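N-acetylmuramoyl-L-alanine amidase XlyA (Bacillus subtilis, PDB 3RDR) hydrolyses the link between N-acetylmuramoyl and L-amino acid residues of cell-wall glycopeptides, acting as an autolysin, this chain being its zinc-binding catalytic domain. Local coordinates at residues 10-15 with 70-75; 24-29 with 121-126; 35-40 with 97-102; 58-63 with 91-96. One frame throughout, in Å; residues are numbered along the deposited sequence.

Contact 1: residues 10-15 with 70-75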
loop_
_atom_site.group_PDB
_atom_site.type_symbol
_atom_site.label_atom_id
_atom_site.label_comp_id
_atom_site.label_asym_id
_atom_site.label_seq_id
_atom_site.Cartn_x
_atom_site.Cartn_y
_atom_site.Cartn_z
ATOM N N ASP A 10 -8.706 -5.977 8.775
ATOM C CA ASP A 10 -9.022 -7.371 8.501
ATOM C C ASP A 10 -7.689 -8.044 8.201
ATOM O O ASP A 10 -7.380 -8.400 7.062
ATOM C CB ASP A 10 -9.978 -7.454 7.309
ATOM C CG ASP A 10 -10.439 -8.864 7.025
ATOM O OD1 ASP A 10 -10.544 -9.662 7.976
ATOM O OD2 ASP A 10 -10.710 -9.171 5.843
ATOM N N PHE A 11 -6.904 -8.207 9.259
ATOM C CA PHE A 11 -5.571 -8.780 9.178
ATOM C C PHE A 11 -5.430 -10.185 8.625
ATOM O O PHE A 11 -6.322 -11.028 8.750
ATOM C CB PHE A 11 -4.902 -8.740 10.559
ATOM C CG PHE A 11 -4.632 -7.348 11.072
ATOM C CD1 PHE A 11 -4.076 -7.161 12.338
ATOM C CD2 PHE A 11 -4.943 -6.228 10.303
ATOM C CE1 PHE A 11 -3.835 -5.880 12.829
ATOM C CE2 PHE A 11 -4.708 -4.944 10.783
ATOM C CZ PHE A 11 -4.152 -4.768 12.050
ATOM N N ILE A 12 -4.280 -10.408 8.000
ATOM C CA ILE A 12 -3.909 -11.697 7.450
ATOM C C ILE A 12 -3.616 -12.493 8.720
ATOM O O ILE A 12 -3.030 -11.956 9.662
ATOM C CB ILE A 12 -2.621 -11.566 6.610
ATOM C CG1 ILE A 12 -2.916 -10.787 5.323
ATOM C CG2 ILE A 12 -2.044 -12.936 6.316
ATOM C CD1 ILE A 12 -1.667 -10.310 4.593
ATOM N N PRO A 13 -4.018 -13.772 8.776
ATOM C CA PRO A 13 -3.736 -14.526 10.003
ATOM C C PRO A 13 -2.260 -14.697 10.356
ATOM O O PRO A 13 -1.406 -14.888 9.487
ATOM C CB PRO A 13 -4.449 -15.861 9.762
ATOM C CG PRO A 13 -4.424 -16.000 8.266
ATOM C CD PRO A 13 -4.752 -14.600 7.802
ATOM N N VAL A 14 -1.974 -14.618 11.651
ATOM C CA VAL A 14 -0.619 -14.783 12.164
ATOM C C VAL A 14 -0.071 -16.124 11.693
ATOM O O VAL A 14 -0.790 -17.116 11.668
ATOM C CB VAL A 14 -0.620 -14.746 13.710
ATOM C CG1 VAL A 14 0.734 -15.179 14.255
ATOM C CG2 VAL A 14 -0.958 -13.341 14.189
ATOM N N GLY A 15 1.198 -16.149 11.298
ATOM C CA GLY A 15 1.801 -17.390 10.843
ATOM C C GLY A 15 1.639 -17.715 9.367
ATOM O O GLY A 15 2.247 -18.666 8.871
ATOM N N GLN A 70 -6.968 -2.588 5.977
ATOM C CA GLN A 70 -5.620 -2.794 6.510
ATOM C C GLN A 70 -5.440 -4.298 6.707
ATOM O O GLN A 70 -6.230 -4.943 7.393
ATOM C CB GLN A 70 -5.447 -2.067 7.844
ATOM C CG GLN A 70 -4.000 -1.949 8.299
ATOM C CD GLN A 70 -3.878 -1.373 9.699
ATOM O OE1 GLN A 70 -4.710 -0.576 10.123
ATOM N NE2 GLN A 70 -2.835 -1.763 10.414
ATOM N N HIS A 71 -4.389 -4.841 6.107
ATOM C CA HIS A 71 -4.120 -6.270 6.155
ATOM C C HIS A 71 -3.034 -6.663 7.146
ATOM O O HIS A 71 -2.890 -7.836 7.485
ATOM C CB HIS A 71 -3.709 -6.737 4.759
ATOM C CG HIS A 71 -4.495 -6.101 3.657
ATOM N ND1 HIS A 71 -5.802 -6.441 3.381
ATOM C CD2 HIS A 71 -4.166 -5.126 2.776
ATOM C CE1 HIS A 71 -6.245 -5.704 2.377
ATOM N NE2 HIS A 71 -5.271 -4.898 1.992
ATOM N N LEU A 72 -2.273 -5.678 7.606
ATOM C CA LEU A 72 -1.166 -5.919 8.521
ATOM C C LEU A 72 -1.046 -4.794 9.541
ATOM O O LEU A 72 -1.396 -3.645 9.254
ATOM C CB LEU A 72 0.142 -5.974 7.724
ATOM C CG LEU A 72 0.880 -7.231 7.257
ATOM C CD1 LEU A 72 -0.020 -8.439 7.153
ATOM C CD2 LEU A 72 1.540 -6.906 5.927
ATOM N N PRO A 73 -0.563 -5.112 10.755
ATOM C CA PRO A 73 -0.407 -4.069 11.772
ATOM C C PRO A 73 0.818 -3.259 11.351
ATOM O O PRO A 73 1.727 -3.802 10.722
ATOM C CB PRO A 73 -0.177 -4.870 13.057
ATOM C CG PRO A 73 0.507 -6.111 12.565
ATOM C CD PRO A 73 -0.304 -6.447 11.327
ATOM N N LEU A 74 0.851 -1.973 11.686
ATOM C CA LEU A 74 1.974 -1.135 11.284
ATOM C C LEU A 74 3.312 -1.402 11.976
ATOM O O LEU A 74 4.314 -0.760 11.654
ATOM C CB LEU A 74 1.592 0.343 11.417
ATOM C CG LEU A 74 0.326 0.725 10.637
ATOM C CD1 LEU A 74 0.198 2.239 10.592
ATOM C CD2 LEU A 74 0.388 0.159 9.219
ATOM N N ASN A 75 3.343 -2.341 12.918
ATOM C CA ASN A 75 4.599 -2.675 13.589
ATOM C C ASN A 75 5.209 -3.952 13.009
ATOM O O ASN A 75 6.148 -4.513 13.571
ATOM C CB ASN A 75 4.405 -2.823 15.108
ATOM C CG ASN A 75 3.245 -3.735 15.476
ATOM O OD1 ASN A 75 3.139 -4.861 14.997
ATOM N ND2 ASN A 75 2.375 -3.248 16.349
HETATM O O HOH W 1 -6.532 -8.924 4.475
#
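Phe11 makes the dense half of this contact, lying against the side chains of Gln70 and Pro73 and the backbone between them. Pro73 CD stands over one face of the ring, 4.1 Å from its centroid and 21° off the normal, a CH-pi contact; Leu72 C and Pro73 N lie over the same face, and Pro73 CB reaches Phe11 CE1 at 3.8 Å. Gln70 O comes in at the ring edge, near its plane. The extended Gln70 side chain runs beside the ring and points the same way, with amide and ring planes 51° apart; Gln70 CG, anti to the backbone N (chi1 -166°), is thereby set 4.0 Å from Phe11 CE2. Its amide is gripped at both ends, Gln70 NE2 giving a hydrogen bond to Leu72 O at 2.6 Å and OE1 bonded to Gln9 NE2. Ile12 CD1 meets Leu72 CD1 at 3.6 Å, and helix 43-50 packs on Ile12 through Leu50.

Two backbone bonds, Asp10 N to Gln70 O and Ile12 N to His71 O, both 3.0 Å, follow on from the parallel pairing of edge strand 7-9 with strand 68-70 in the mixed sheet of this T7 lysozyme-like fold, but irregularly: the donors are two residues apart and the acceptors adjacent.

The other side is looser and wetter. At partly exposed Asp10, a water donates to Asp10 O at 2.8 Å and lies at hydrogen-bonding distance from His71 ND1, bridging the segments. The polar ends there turn to other partners: Asp10 OD1 forms a salt bridge with Lys51, and His71 NE2 bonds Thr62 OG1. Beyond Ile12 the chain diverges, and Pro13 and Val14 are exposed.

Contact 2: residues 24-29 with 121-126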
loop_
_atom_site.group_PDB
_atom_site.type_symbol
_atom_site.label_atom_id
_atom_site.label_comp_id
_atom_site.label_asym_id
_atom_site.label_seq_id
_atom_site.Cartn_x
_atom_site.Cartn_y
_atom_site.Cartn_z
ATOM N N MET A 24 8.812 -3.931 12.813
ATOM C CA MET A 24 9.130 -2.815 11.938
ATOM C C MET A 24 8.825 -1.456 12.545
ATOM O O MET A 24 7.800 -1.261 13.187
ATOM C CB MET A 24 8.363 -2.942 10.609
ATOM C CG MET A 24 8.533 -1.740 9.668
ATOM S SD MET A 24 7.610 -1.854 8.100
ATOM C CE MET A 24 5.997 -1.211 8.583
ATOM N N THR A 25 9.749 -0.530 12.333
ATOM C CA THR A 25 9.615 0.855 12.755
ATOM C C THR A 25 9.735 1.539 11.390
ATOM O O THR A 25 10.835 1.838 10.927
ATOM C CB THR A 25 10.774 1.282 13.688
ATOM O OG1 THR A 25 10.672 0.567 14.929
ATOM C CG2 THR A 25 10.713 2.780 13.975
ATOM N N PRO A 26 8.593 1.765 10.718
ATOM C CA PRO A 26 8.551 2.395 9.392
ATOM C C PRO A 26 9.167 3.785 9.243
ATOM O O PRO A 26 8.798 4.731 9.938
ATOM C CB PRO A 26 7.061 2.371 9.047
ATOM C CG PRO A 26 6.412 2.520 10.381
ATOM C CD PRO A 26 7.229 1.585 11.252
ATOM N N LEU A 27 10.108 3.888 8.314
ATOM C CA LEU A 27 10.785 5.144 8.016
ATOM C C LEU A 27 10.347 5.630 6.630
ATOM O O LEU A 27 10.641 6.764 6.236
ATOM C CB LEU A 27 12.302 4.936 8.022
ATOM C CG LEU A 27 12.923 4.354 9.296
ATOM C CD1 LEU A 27 14.414 4.114 9.074
ATOM C CD2 LEU A 27 12.693 5.308 10.464
ATOM N N TYR A 28 9.649 4.762 5.898
ATOM C CA TYR A 28 9.177 5.084 4.553
ATOM C C TYR A 28 7.740 4.634 4.321
ATOM O O TYR A 28 7.171 3.865 5.102
ATOM C CB TYR A 28 10.047 4.392 3.498
ATOM C CG TYR A 28 11.523 4.696 3.570
ATOM C CD1 TYR A 28 12.075 5.758 2.848
ATOM C CD2 TYR A 28 12.375 3.913 4.345
ATOM C CE1 TYR A 28 13.446 6.025 2.895
ATOM C CE2 TYR A 28 13.744 4.173 4.403
ATOM C CZ TYR A 28 14.272 5.228 3.674
ATOM O OH TYR A 28 15.626 5.470 3.713
ATOM N N ILE A 29 7.175 5.124 3.222
ATOM C CA ILE A 29 5.831 4.775 2.787
ATOM C C ILE A 29 5.978 4.480 1.296
ATOM O O ILE A 29 6.378 5.348 0.514
ATOM C CB ILE A 29 4.849 5.935 3.017
ATOM C CG1 ILE A 29 4.672 6.156 4.522
ATOM C CG2 ILE A 29 3.502 5.626 2.371
ATOM C CD1 ILE A 29 3.828 7.375 4.881
ATOM N N ALA A 121 2.315 12.083 9.642
ATOM C CA ALA A 121 2.222 12.752 10.932
ATOM C C ALA A 121 2.277 11.794 12.115
ATOM O O ALA A 121 2.922 12.084 13.121
ATOM C CB ALA A 121 0.938 13.572 10.999
ATOM N N GLU A 122 1.606 10.653 11.996
ATOM C CA GLU A 122 1.571 9.682 13.083
ATOM C C GLU A 122 2.844 8.862 13.274
ATOM O O GLU A 122 3.093 8.353 14.364
ATOM C CB GLU A 122 0.385 8.731 12.899
ATOM C CG GLU A 122 -0.953 9.442 12.746
ATOM C CD GLU A 122 -2.133 8.486 12.730
ATOM O OE1 GLU A 122 -2.055 7.448 12.041
ATOM O OE2 GLU A 122 -3.144 8.778 13.402
ATOM N N HIS A 123 3.646 8.734 12.224
ATOM C CA HIS A 123 4.876 7.951 12.300
ATOM C C HIS A 123 6.112 8.796 12.027
ATOM O O HIS A 123 7.215 8.277 11.828
ATOM C CB HIS A 123 4.791 6.785 11.315
ATOM C CG HIS A 123 3.655 5.853 11.600
ATOM N ND1 HIS A 123 3.718 4.881 12.574
ATOM C CD2 HIS A 123 2.402 5.791 11.088
ATOM C CE1 HIS A 123 2.554 4.261 12.652
ATOM N NE2 HIS A 123 1.738 4.795 11.762
ATOM N N ASN A 124 5.918 10.107 12.027
ATOM C CA ASN A 124 7.005 11.042 11.793
ATOM C C ASN A 124 7.817 10.679 10.551
ATOM O O ASN A 124 9.041 10.545 10.605
ATOM C CB ASN A 124 7.913 11.092 13.025
ATOM C CG ASN A 124 8.866 12.263 12.991
ATOM O OD1 ASN A 124 8.460 13.395 12.719
ATOM N ND2 ASN A 124 10.138 12.004 13.274
ATOM N N ILE A 125 7.120 10.528 9.429
ATOM C CA ILE A 125 7.752 10.195 8.158
ATOM C C ILE A 125 7.632 11.412 7.248
ATOM O O ILE A 125 6.541 11.958 7.078
ATOM C CB ILE A 125 7.054 8.981 7.502
ATOM C CG1 ILE A 125 7.215 7.750 8.401
ATOM C CG2 ILE A 125 7.636 8.723 6.119
ATOM C CD1 ILE A 125 6.464 6.531 7.927
ATOM N N SER A 126 8.750 11.834 6.665
ATOM C CA SER A 126 8.758 13.008 5.802
ATOM C C SER A 126 8.249 12.722 4.396
ATOM O O SER A 126 8.244 11.577 3.945
ATOM C CB SER A 126 10.170 13.595 5.717
ATOM O OG SER A 126 11.017 12.782 4.926
#
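Ile125 is aimed at the 24-29 segment, and the contact is arranged around its two branches. CG1 is anti to the carbonyl carbon (chi1 -63°), and the chain then runs on extended to CD1 (chi2 175°). This terminal methyl is the point of the wedge. It meets Pro26 O at 3.6 Å, Tyr28 O at 3.9 Å and Ile29 CG1 at 3.9 Å, and the Pro26 ring stands slightly farther off, with Pro26 CB 4.3 Å from Ile125 CD1. The second branch, Ile125 CG2, lies beside Leu27 O at 3.6 Å. The CB bonds of Pro26, Ile29 and Ile125 all point toward the opposite segment, whereas those of Leu27 and Tyr28 point away, so these last two meet Ile125 through their backbones. The side chains of Ile29 and Ile125 are neither parallel nor perpendicular but meet at a slant.

His123 adds a looser flank: Pro26 CG lies 4.2 Å from His123 ND1, at an oblique approach to the imidazole. His123 is the first residue to leave helical backbone angles at the end of helix 105-122, and Ile125 follows in the turn beyond it. The contact therefore ties the exit of that helix to the start of strand 28-33, whose Ile29 also packs on Leu119 and Met120 of the same helix.

The contact is van der Waals throughout, methyl against carbonyl oxygen and methyl against aliphatic carbon. Polar bonding is made elsewhere, Leu27 O with Asn129 ND2 and the Tyr28 backbone with Ala91 and Ile93. The hold between the segments therefore depends on shape and burial and not on directional bonds.

Contact 3: residues 35-40 with 97-102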
loop_
_atom_site.group_PDB
_atom_site.type_symbol
_atom_site.label_atom_id
_atom_site.label_comp_id
_atom_site.label_asym_id
_atom_site.label_seq_id
_atom_site.Cartn_x
_atom_site.Cartn_y
_atom_site.Cartn_z
ATOM N N ALA A 35 -2.824 -2.638 -10.727
ATOM C CA ALA A 35 -2.776 -3.047 -12.134
ATOM C C ALA A 35 -3.881 -4.079 -12.393
ATOM O O ALA A 35 -3.748 -4.974 -13.235
ATOM C CB ALA A 35 -1.398 -3.637 -12.483
ATOM N N ASN A 36 -4.977 -3.937 -11.657
ATOM C CA ASN A 36 -6.124 -4.825 -11.784
ATOM C C ASN A 36 -7.341 -3.955 -12.088
ATOM O O ASN A 36 -7.967 -3.411 -11.176
ATOM C CB ASN A 36 -6.346 -5.586 -10.473
ATOM C CG ASN A 36 -7.329 -6.729 -10.624
ATOM O OD1 ASN A 36 -8.155 -6.731 -11.541
ATOM N ND2 ASN A 36 -7.259 -7.702 -9.718
ATOM N N THR A 37 -7.677 -3.824 -13.369
ATOM C CA THR A 37 -8.807 -2.994 -13.782
ATOM C C THR A 37 -10.160 -3.707 -13.738
ATOM O O THR A 37 -11.193 -3.096 -14.007
ATOM C CB THR A 37 -8.603 -2.458 -15.217
ATOM O OG1 THR A 37 -8.395 -3.560 -16.109
ATOM C CG2 THR A 37 -7.397 -1.518 -15.281
ATOM N N ALA A 38 -10.152 -4.993 -13.403
ATOM C CA ALA A 38 -11.379 -5.782 -13.352
ATOM C C ALA A 38 -12.452 -5.224 -12.427
ATOM O O ALA A 38 -12.168 -4.781 -11.313
ATOM C CB ALA A 38 -11.060 -7.214 -12.945
ATOM N N VAL A 39 -13.691 -5.256 -12.901
ATOM C CA VAL A 39 -14.815 -4.795 -12.105
ATOM C C VAL A 39 -14.831 -5.650 -10.839
ATOM O O VAL A 39 -14.708 -6.876 -10.906
ATOM C CB VAL A 39 -16.154 -4.961 -12.881
ATOM C CG1 VAL A 39 -16.388 -6.432 -13.230
ATOM C CG2 VAL A 39 -17.319 -4.404 -12.055
ATOM N N GLY A 40 -14.943 -4.999 -9.686
ATOM C CA GLY A 40 -14.973 -5.726 -8.430
ATOM C C GLY A 40 -13.636 -5.902 -7.727
ATOM O O GLY A 40 -13.601 -6.390 -6.602
ATOM N N ILE A 97 -3.185 1.047 -4.420
ATOM C CA ILE A 97 -4.309 1.858 -4.877
ATOM C C ILE A 97 -5.001 1.069 -5.983
ATOM O O ILE A 97 -4.371 0.679 -6.963
ATOM C CB ILE A 97 -3.840 3.226 -5.424
ATOM C CG1 ILE A 97 -3.124 4.005 -4.318
ATOM C CG2 ILE A 97 -5.045 4.039 -5.910
ATOM C CD1 ILE A 97 -2.609 5.368 -4.757
ATOM N N CYS A 98 -6.298 0.827 -5.813
ATOM C CA CYS A 98 -7.076 0.051 -6.776
ATOM C C CYS A 98 -7.376 0.758 -8.100
ATOM O O CYS A 98 -7.384 1.988 -8.180
ATOM C CB CYS A 98 -8.393 -0.397 -6.131
ATOM S SG CYS A 98 -8.201 -1.503 -4.691
ATOM N N GLU A 99 -7.625 -0.050 -9.128
ATOM C CA GLU A 99 -7.937 0.434 -10.467
ATOM C C GLU A 99 -9.224 -0.220 -10.980
ATOM O O GLU A 99 -9.484 -0.210 -12.185
ATOM C CB GLU A 99 -6.798 0.086 -11.434
ATOM C CG GLU A 99 -5.441 0.707 -11.104
ATOM C CD GLU A 99 -4.370 0.319 -12.112
ATOM O OE1 GLU A 99 -4.653 0.384 -13.326
ATOM O OE2 GLU A 99 -3.248 -0.047 -11.700
ATOM N N ASN A 100 -10.022 -0.796 -10.081
ATOM C CA ASN A 100 -11.250 -1.470 -10.500
ATOM C C ASN A 100 -12.182 -0.597 -11.350
ATOM O O ASN A 100 -12.391 0.579 -11.060
ATOM C CB ASN A 100 -11.996 -2.038 -9.282
ATOM C CG ASN A 100 -12.258 -1.001 -8.202
ATOM O OD1 ASN A 100 -11.336 -0.347 -7.705
ATOM N ND2 ASN A 100 -13.521 -0.855 -7.821
ATOM N N ALA A 101 -12.729 -1.193 -12.406
ATOM C CA ALA A 101 -13.624 -0.494 -13.325
ATOM C C ALA A 101 -14.801 0.188 -12.638
ATOM O O ALA A 101 -15.197 1.280 -13.037
ATOM C CB ALA A 101 -14.139 -1.465 -14.377
ATOM N N ASP A 102 -15.361 -0.449 -11.612
ATOM C CA ASP A 102 -16.499 0.135 -10.907
ATOM C C ASP A 102 -16.109 1.191 -9.873
ATOM O O ASP A 102 -16.939 1.619 -9.068
ATOM C CB ASP A 102 -17.351 -0.959 -10.238
ATOM C CG ASP A 102 -16.536 -1.911 -9.373
ATOM O OD1 ASP A 102 -17.076 -2.377 -8.347
ATOM O OD2 ASP A 102 -15.374 -2.213 -9.718
HETATM O O HOH W 2 -7.787 -3.049 -8.507
#
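Two loops leaving the C-terminal ends of the parallel neighbouring strands 28-33 and 92-97 run side by side here, on the rim of the fold beside the zinc site; Ala35 and Glu99 meet at the end nearer the metal. The end-to-end directions of the touching parts differ by 22°. Ala35 N donates to Glu99 OE2 at 2.8 Å, approaching from above the carboxylate plane, with a bent N-H...O angle of 131°. The Glu99 chain is extended beyond CG, which lets its carboxylate reach Ala35, and the other oxygen, OE1, forms a salt bridge with Arg143.

Farther along, a water links Asn36 O (2.7 Å) to Glu99 N (3.1 Å), and Ala101 N donates to Thr37 O at 2.9 Å. Within the first loop Asn36 OD1 accepts from Ala38 N, an Asx turn that shapes the backbone there.

The far end is held by Asp102. Its CG lies between the backbone N and the carbonyl carbon (chi1 52°), a crowded position that brings Asp102 CG to 3.5 Å from Gly40 N, where the carboxylate can be met. Asp102 OD2 receives two donors from opposite faces of the carboxylate plane: Gly40 N at 2.8 Å and Asn100 ND2 at 3.0 Å. Val39 CG2 packs against Asp102 CG at 3.7 Å, the two side chains crossing at about a right angle.

Two carboxylates thus each accept a backbone N-H of the opposite loop, one at either end of the contact. The donors to Asp102 OD2 and the arginine at Glu99 OE1 would be expected to stabilise the negative charges, which suggests that both acids are ionised.

Contact 4: residues 58-63 with 91-96; sequences SWHFTV and ASIGIE
Glu96 CG is the bump that presses onto the indole of Trp59. Anti to its own carbonyl carbon (chi1 -84°), it is set over one face of the five-membered ring, 3.4 Å from the centroid and 13° off the normal, and comes nearest at Trp59 CE2, 3.3 Å away. The indole is fixed from its edge: Trp59 NE1 donates in the ring plane to Thr62 OG1 at 2.7 Å, and that hydroxyl is also bonded to His71 NE2.

Gly94 carries no side chain, and Trp59 CB occupies the side of it where one would point; a beta carbon there would lie only 3.1 Å from Trp59 CB. Gly94 O accepts from Phe61 N at 3.0 Å, and a second, weak bond reaches it from the backbone N-H of His60. Where His60 turns toward the neighbouring strand, Ile93 CG2 lies against His60 CB at 3.8 Å, the two side chains crossing at about a right angle. That methyl also touches the edge of the Phe61 ring.

Phe61 and Ile95 project to the sheet face opposite to Thr62 and Glu96. There Val63 CG2 lies alongside Ile95 CG2 at 3.9 Å, and Leu115 and Leu119 of helix 105-122 cover Phe61. The backbone ladder continues with Glu96 N donating to Phe61 O and Val63 N to Glu96 O.

Alternating bonds and a 24° angle between strand directions define a twisted parallel pair, 61-63 with 92-96, at the centre of the T7 lysozyme fold: one face is packed by helix 105-122, the other carries Glu96, whose side chain is about 5 Å from the zinc ion.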
loop_
_atom_site.group_PDB
_atom_site.type_symbol
_atom_site.label_atom_id
_atom_site.label_comp_id
_atom_site.label_asym_id
_atom_site.label_seq_id
_atom_site.Cartn_x
_atom_site.Cartn_y
_atom_site.Cartn_z
ATOM N N SER A 58 2.373 -9.328 0.302
ATOM C CA SER A 58 1.531 -8.648 1.280
ATOM C C SER A 58 1.960 -7.207 1.497
ATOM O O SER A 58 3.136 -6.867 1.360
ATOM C CB SER A 58 1.558 -9.387 2.623
ATOM O OG SER A 58 2.842 -9.310 3.217
ATOM N N TRP A 59 0.988 -6.366 1.826
ATOM C CA TRP A 59 1.229 -4.956 2.090
ATOM C C TRP A 59 0.257 -4.540 3.189
ATOM O O TRP A 59 -0.616 -5.322 3.580
ATOM C CB TRP A 59 1.038 -4.127 0.813
ATOM C CG TRP A 59 -0.263 -4.361 0.148
ATOM C CD1 TRP A 59 -1.415 -3.656 0.330
ATOM C CD2 TRP A 59 -0.568 -5.399 -0.794
ATOM N NE1 TRP A 59 -2.419 -4.189 -0.441
ATOM C CE2 TRP A 59 -1.928 -5.259 -1.140
ATOM C CE3 TRP A 59 0.177 -6.431 -1.379
ATOM C CZ2 TRP A 59 -2.563 -6.114 -2.049
ATOM C CZ3 TRP A 59 -0.456 -7.283 -2.286
ATOM C CH2 TRP A 59 -1.814 -7.116 -2.608
ATOM N N HIS A 60 0.389 -3.311 3.675
ATOM C CA HIS A 60 -0.434 -2.843 4.785
ATOM C C HIS A 60 -1.827 -2.294 4.496
ATOM O O HIS A 60 -2.780 -2.625 5.207
ATOM C CB HIS A 60 0.377 -1.810 5.575
ATOM C CG HIS A 60 1.754 -2.281 5.919
ATOM N ND1 HIS A 60 2.053 -2.911 7.110
ATOM C CD2 HIS A 60 2.898 -2.291 5.192
ATOM C CE1 HIS A 60 3.319 -3.291 7.099
ATOM N NE2 HIS A 60 3.853 -2.929 5.947
ATOM N N PHE A 61 -1.949 -1.469 3.461
ATOM C CA PHE A 61 -3.231 -0.850 3.123
ATOM C C PHE A 61 -3.621 -0.942 1.646
ATOM O O PHE A 61 -2.786 -0.755 0.758
ATOM C CB PHE A 61 -3.202 0.645 3.463
ATOM C CG PHE A 61 -3.088 0.960 4.931
ATOM C CD1 PHE A 61 -4.190 0.854 5.770
ATOM C CD2 PHE A 61 -1.894 1.449 5.453
ATOM C CE1 PHE A 61 -4.108 1.239 7.107
ATOM C CE2 PHE A 61 -1.804 1.836 6.790
ATOM C CZ PHE A 61 -2.916 1.730 7.616
ATOM N N THR A 62 -4.894 -1.223 1.392
ATOM C CA THR A 62 -5.410 -1.241 0.030
ATOM C C THR A 62 -6.463 -0.136 0.036
ATOM O O THR A 62 -7.335 -0.100 0.910
ATOM C CB THR A 62 -6.055 -2.574 -0.359
ATOM O OG1 THR A 62 -5.070 -3.615 -0.309
ATOM C CG2 THR A 62 -6.603 -2.485 -1.793
ATOM N N VAL A 63 -6.364 0.771 -0.927
ATOM C CA VAL A 63 -7.266 1.912 -1.018
ATOM C C VAL A 63 -8.094 1.938 -2.301
ATOM O O VAL A 63 -7.540 1.815 -3.390
ATOM C CB VAL A 63 -6.455 3.246 -0.969
ATOM C CG1 VAL A 63 -7.403 4.449 -0.940
ATOM C CG2 VAL A 63 -5.520 3.261 0.232
ATOM N N ALA A 91 11.321 -1.704 6.225
ATOM C CA ALA A 91 11.174 -0.407 6.884
ATOM C C ALA A 91 10.201 0.549 6.210
ATOM O O ALA A 91 10.397 1.765 6.251
ATOM C CB ALA A 91 12.545 0.270 7.026
ATOM N N SER A 92 9.157 0.024 5.581
ATOM C CA SER A 92 8.187 0.910 4.954
ATOM C C SER A 92 6.788 0.336 5.014
ATOM O O SER A 92 6.600 -0.877 5.126
ATOM C CB SER A 92 8.559 1.204 3.490
ATOM O OG SER A 92 8.071 0.212 2.597
ATOM N N ILE A 93 5.812 1.233 4.963
ATOM C CA ILE A 93 4.412 0.854 4.972
ATOM C C ILE A 93 3.989 0.770 3.510
ATOM O O ILE A 93 4.121 1.744 2.766
ATOM C CB ILE A 93 3.559 1.915 5.689
ATOM C CG1 ILE A 93 4.010 2.042 7.149
ATOM C CG2 ILE A 93 2.085 1.541 5.617
ATOM C CD1 ILE A 93 3.344 3.181 7.904
ATOM N N GLY A 94 3.511 -0.400 3.097
ATOM C CA GLY A 94 3.080 -0.583 1.724
ATOM C C GLY A 94 1.613 -0.238 1.510
ATOM O O GLY A 94 0.742 -0.692 2.267
ATOM N N ILE A 95 1.346 0.568 0.483
ATOM C CA ILE A 95 -0.016 0.977 0.143
ATOM C C ILE A 95 -0.358 0.650 -1.310
ATOM O O ILE A 95 0.396 0.981 -2.230
ATOM C CB ILE A 95 -0.239 2.508 0.335
ATOM C CG1 ILE A 95 -0.044 2.904 1.801
ATOM C CG2 ILE A 95 -1.660 2.886 -0.079
ATOM C CD1 ILE A 95 1.393 2.975 2.227
ATOM N N GLU A 96 -1.498 -0.001 -1.514
ATOM C CA GLU A 96 -1.943 -0.334 -2.863
ATOM C C GLU A 96 -3.155 0.521 -3.201
ATOM O O GLU A 96 -4.042 0.706 -2.365
ATOM C CB GLU A 96 -2.321 -1.818 -2.964
ATOM C CG GLU A 96 -1.147 -2.758 -3.218
ATOM C CD GLU A 96 -0.740 -2.820 -4.689
ATOM O OE1 GLU A 96 -1.204 -1.972 -5.482
ATOM O OE2 GLU A 96 0.056 -3.716 -5.050
HETATM O O HOH W 3 6.928 -3.559 4.640
#

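Overall arrangement
Contact 4 lies about 3 Å from the chain centre and touches the other three. Contact 1 reaches it through His71 NE2 and Thr62 OG1, 2.6 Å apart, contact 2 through Tyr28 O and Ile93 N at 3.0 Å, and contact 3 through Cys98 N and Val63 O at 2.9 Å. Contacts 1 and 2 also meet, at Asn75 O and Met24 N, whereas contacts 2 and 3 lie on opposite sides of the chain's centre, their centres about 28 Å apart. The zinc ion, bound by His32, His133 and Cys141, is closest to contact 4, then to contact 3, whose Ala35 side chain is about 8 Å from it; the side chains of Ile29 and His71 are about 12 and 13 Å away.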